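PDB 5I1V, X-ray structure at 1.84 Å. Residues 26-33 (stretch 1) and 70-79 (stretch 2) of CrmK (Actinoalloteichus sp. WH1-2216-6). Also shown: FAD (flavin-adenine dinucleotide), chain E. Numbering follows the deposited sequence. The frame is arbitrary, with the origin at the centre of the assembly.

Stretch 1 (26-33) RFVAQPEY
Stretch 2 70-79: VASPDVDVIV

The two stretches of CrmK run side by side in the same direction, with Ala29 opposite Ala71 (CA to CA 4.2 Å), Pro31 opposite Asp76 (CA to CA 4.4 Å) and Tyr33 paired with Val77 in a parallel bridge (CA to CA 5.5 Å); together they bury 533 Å². Before Tyr33, stretch 1 has no regular structure; Val28 and Ala29 are extended, but Glu32 (-50/-46) takes helical angles. Stretch 2 makes a type I turn from Ser72 to Val75, closed by Val75 N to Ser72 O at 3.0 Å, and enters a strand at Val77.

Phe27 (chi1 m, -48°) starts its side chain toward stretch 2, bringing its CB to 4.2 Å from Ala71 CB, but the ring leads away. At Ala29 (phi/psi -75/154) the packing is close: its CB lies 3.7 Å from Ala71 CB and 3.5 Å from Ile78 CD1, while its CA approaches Ala71 O at 3.6 Å, a CA-H...O contact with 155° at the hydrogen.

Gln30 (-140/62; chi1 p, chi2 t) bonds through a water, which accepts from Gln30 N (2.9 Å) and donates to Ser72 O (2.7 Å) and Val75 O (3.1 Å), tying stretch 1 to both ends of the turn. Gln30 NE2 reaches 3.9 Å from Pro73 CB. Pro31 (-73/165, C-gamma endo) has no amide hydrogen to donate; instead its CA meets Val75 O at 3.4 Å (140°), and its CD lies 4.1 Å from Ile78 CD1 (Ile78 mt).

Glu32 gives a short but bent, weak hydrogen bond, N to Asp76 O at 2.8 Å and 121°. Tyr33 (-159/157; chi1 p, chi2 90°) accepts a straighter but long, weak one, from Ile78 N to Tyr33 O at 3.3 Å and 163°; Val77 CA adds a 3.6 Å contact to Tyr33 O. Val77 (t) sets CG2 over the Tyr33 ring face, 4.1 Å from its centroid and 29° off the normal, with CG1 3.6 Å from Tyr33 CE1.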

# COMPACT_ATOMS: atom_id res chain seq x y z
N ARG A 26 12.06 -8.94 13.69
CA ARG A 26 13.15 -9.44 14.49
C ARG A 26 13.69 -8.35 15.40
O ARG A 26 14.29 -8.65 16.41
CB ARG A 26 14.27 -10.03 13.63
CG ARG A 26 13.85 -11.22 12.78
CD ARG A 26 14.87 -11.55 11.69
NE ARG A 26 16.13 -11.69 12.31
CZ ARG A 26 17.31 -11.33 11.85
NH1 ARG A 26 17.55 -10.84 10.63
NH2 ARG A 26 18.30 -11.50 12.69
N PHE A 27 13.49 -7.07 15.04
CA PHE A 27 14.11 -5.99 15.80
C PHE A 27 13.07 -5.07 16.38
O PHE A 27 12.52 -4.24 15.68
CB PHE A 27 15.06 -5.21 14.92
CG PHE A 27 15.97 -6.08 14.15
CD1 PHE A 27 16.75 -7.01 14.80
CD2 PHE A 27 16.03 -5.99 12.78
CE1 PHE A 27 17.61 -7.86 14.08
CE2 PHE A 27 16.89 -6.82 12.06
CZ PHE A 27 17.67 -7.73 12.71
N VAL A 28 12.81 -5.22 17.66
CA VAL A 28 11.82 -4.41 18.33
C VAL A 28 12.60 -3.39 19.16
O VAL A 28 13.39 -3.74 20.00
CB VAL A 28 10.87 -5.30 19.17
CG1 VAL A 28 9.98 -4.48 20.09
CG2 VAL A 28 10.02 -6.17 18.21
N ALA A 29 12.38 -2.11 18.91
CA ALA A 29 13.11 -1.08 19.66
C ALA A 29 12.62 -0.90 21.09
O ALA A 29 11.44 -1.08 21.38
CB ALA A 29 12.99 0.23 18.92
N GLN A 30 13.49 -0.43 21.97
CA GLN A 30 13.05 -0.05 23.30
C GLN A 30 13.71 1.23 23.82
O GLN A 30 14.42 1.21 24.83
CB GLN A 30 13.18 -1.22 24.31
CG GLN A 30 14.42 -2.01 24.16
CD GLN A 30 14.38 -3.26 25.04
OE1 GLN A 30 13.72 -3.28 26.11
NE2 GLN A 30 15.08 -4.31 24.60
N PRO A 31 13.48 2.34 23.14
CA PRO A 31 14.06 3.58 23.65
C PRO A 31 13.37 4.12 24.91
O PRO A 31 12.24 3.73 25.26
CB PRO A 31 13.86 4.54 22.47
CG PRO A 31 12.54 4.11 21.96
CD PRO A 31 12.67 2.61 21.94
N GLU A 32 14.04 5.04 25.59
CA GLU A 32 13.44 5.89 26.58
C GLU A 32 12.17 6.55 26.05
O GLU A 32 11.15 6.65 26.74
CB GLU A 32 14.43 7.01 26.92
CG GLU A 32 14.43 7.43 28.35
CD GLU A 32 15.28 8.68 28.56
OE1 GLU A 32 14.73 9.63 29.15
OE2 GLU A 32 16.46 8.70 28.11
N TYR A 33 12.27 7.07 24.82
CA TYR A 33 11.15 7.64 24.17
C TYR A 33 11.37 7.67 22.67
O TYR A 33 12.50 7.64 22.19
CB TYR A 33 10.83 9.05 24.73
CG TYR A 33 11.92 10.06 24.66
CD1 TYR A 33 12.07 10.88 23.58
CD2 TYR A 33 12.81 10.19 25.70
CE1 TYR A 33 13.06 11.84 23.53
CE2 TYR A 33 13.83 11.09 25.65
CZ TYR A 33 13.95 11.94 24.57
OH TYR A 33 14.99 12.84 24.53
N VAL A 70 18.45 0.97 13.64
CA VAL A 70 17.63 2.00 14.33
C VAL A 70 17.26 1.49 15.73
O VAL A 70 17.29 2.23 16.69
CB VAL A 70 16.33 2.30 13.54
CG1 VAL A 70 15.45 3.29 14.28
CG2 VAL A 70 16.57 2.76 12.10
N ALA A 71 16.93 0.20 15.82
CA ALA A 71 16.19 -0.42 16.91
C ALA A 71 17.04 -1.24 17.90
O ALA A 71 16.49 -1.84 18.81
CB ALA A 71 15.07 -1.29 16.32
N SER A 72 18.36 -1.22 17.78
CA SER A 72 19.25 -1.71 18.83
C SER A 72 18.75 -1.45 20.25
O SER A 72 18.36 -0.33 20.54
CB SER A 72 20.63 -1.04 18.68
OG SER A 72 21.49 -1.89 17.99
N PRO A 73 18.82 -2.45 21.15
CA PRO A 73 18.40 -2.27 22.56
C PRO A 73 19.13 -1.18 23.32
O PRO A 73 18.64 -0.71 24.35
CB PRO A 73 18.70 -3.63 23.22
CG PRO A 73 19.42 -4.46 22.23
CD PRO A 73 19.28 -3.83 20.87
N ASP A 74 20.30 -0.77 22.86
CA ASP A 74 20.99 0.29 23.55
C ASP A 74 20.66 1.68 23.02
O ASP A 74 21.27 2.65 23.47
CB ASP A 74 22.51 0.08 23.51
CG ASP A 74 23.03 -0.02 22.13
OD1 ASP A 74 22.29 -0.45 21.21
OD2 ASP A 74 24.20 0.33 21.95
N VAL A 75 19.71 1.81 22.11
CA VAL A 75 19.33 3.14 21.66
C VAL A 75 18.35 3.78 22.63
O VAL A 75 17.32 3.18 22.97
CB VAL A 75 18.72 3.12 20.26
CG1 VAL A 75 18.19 4.52 19.88
CG2 VAL A 75 19.76 2.66 19.25
N ASP A 76 18.63 5.02 23.03
CA ASP A 76 17.88 5.69 24.06
C ASP A 76 16.75 6.56 23.48
O ASP A 76 15.74 6.76 24.15
CB ASP A 76 18.78 6.59 24.89
CG ASP A 76 19.91 5.85 25.56
OD1 ASP A 76 19.64 4.75 26.12
OD2 ASP A 76 21.07 6.38 25.53
N VAL A 77 16.96 7.13 22.28
CA VAL A 77 16.01 8.00 21.67
C VAL A 77 15.96 7.69 20.21
O VAL A 77 16.98 7.65 19.54
CB VAL A 77 16.40 9.50 21.80
CG1 VAL A 77 15.35 10.40 21.14
CG2 VAL A 77 16.63 9.85 23.23
N ILE A 78 14.75 7.46 19.72
CA ILE A 78 14.53 7.31 18.29
C ILE A 78 13.69 8.47 17.79
O ILE A 78 12.62 8.74 18.32
CB ILE A 78 13.84 5.98 17.98
CG1 ILE A 78 14.76 4.85 18.33
CG2 ILE A 78 13.39 5.94 16.52
CD1 ILE A 78 14.11 3.48 18.20
N VAL A 79 14.24 9.24 16.84
CA VAL A 79 13.54 10.34 16.22
C VAL A 79 12.82 9.77 14.98
O VAL A 79 13.49 9.33 14.03
CB VAL A 79 14.52 11.44 15.78
CG1 VAL A 79 13.78 12.54 15.05
CG2 VAL A 79 15.24 12.04 16.97
PA FAD E . 14.92 3.20 8.10
O1A FAD E . 14.86 1.83 8.72
O2A FAD E . 14.02 4.23 8.72
O5B FAD E . 16.40 3.72 8.07
C5B FAD E . 17.44 3.06 7.36
C4B FAD E . 18.80 3.56 7.88
O4B FAD E . 18.91 4.94 7.47
C3B FAD E . 19.02 3.58 9.37
O3B FAD E . 20.41 3.51 9.62
C2B FAD E . 18.53 4.95 9.78
O2B FAD E . 18.89 5.42 11.08
C1B FAD E . 18.99 5.80 8.58
N9A FAD E . 18.06 6.93 8.32
C8A FAD E . 16.71 6.91 8.14
N7A FAD E . 16.23 8.20 8.04
C5A FAD E . 17.29 8.98 8.15
C6A FAD E . 17.45 10.41 8.10
N6A FAD E . 16.37 11.13 7.89
N1A FAD E . 18.69 10.89 8.27
C2A FAD E . 19.75 10.10 8.52
N3A FAD E . 19.69 8.74 8.52
C4A FAD E . 18.46 8.19 8.40
N1 FAD E . 16.34 -0.08 -2.06
C2 FAD E . 16.53 0.20 -3.38
O2 FAD E . 17.50 0.87 -3.73
N3 FAD E . 15.68 -0.22 -4.34
C4 FAD E . 14.61 -0.97 -4.12
O4 FAD E . 13.85 -1.30 -5.05
C4X FAD E . 14.31 -1.32 -2.74
N5 FAD E . 13.24 -2.09 -2.43
C5X FAD E . 12.94 -2.30 -1.14
C6 FAD E . 11.75 -2.94 -0.80
C7 FAD E . 11.38 -3.21 0.52
C7M FAD E . 10.05 -3.91 0.82
C8 FAD E . 12.32 -2.76 1.57
C8M FAD E . 12.03 -3.02 3.03
C9 FAD E . 13.52 -2.12 1.26
C9A FAD E . 13.87 -1.86 -0.07
N10 FAD E . 15.05 -1.20 -0.41
C10 FAD E . 15.28 -0.87 -1.73
C1' FAD E . 16.12 -0.97 0.57
C2' FAD E . 15.99 0.40 1.16
O2' FAD E . 16.54 1.33 0.26
C3' FAD E . 16.65 0.50 2.50
O3' FAD E . 16.03 -0.48 3.39
C4' FAD E . 16.55 1.93 3.07
O4' FAD E . 17.66 2.12 3.94
C5' FAD E . 15.23 2.12 3.81
O5' FAD E . 15.16 3.49 4.23
P FAD E . 14.06 3.80 5.32
O1P FAD E . 12.75 3.24 4.92
O2P FAD E . 14.13 5.25 5.69
O3P FAD E . 14.60 2.92 6.57
O HOH W 1 16.06 0.75 21.57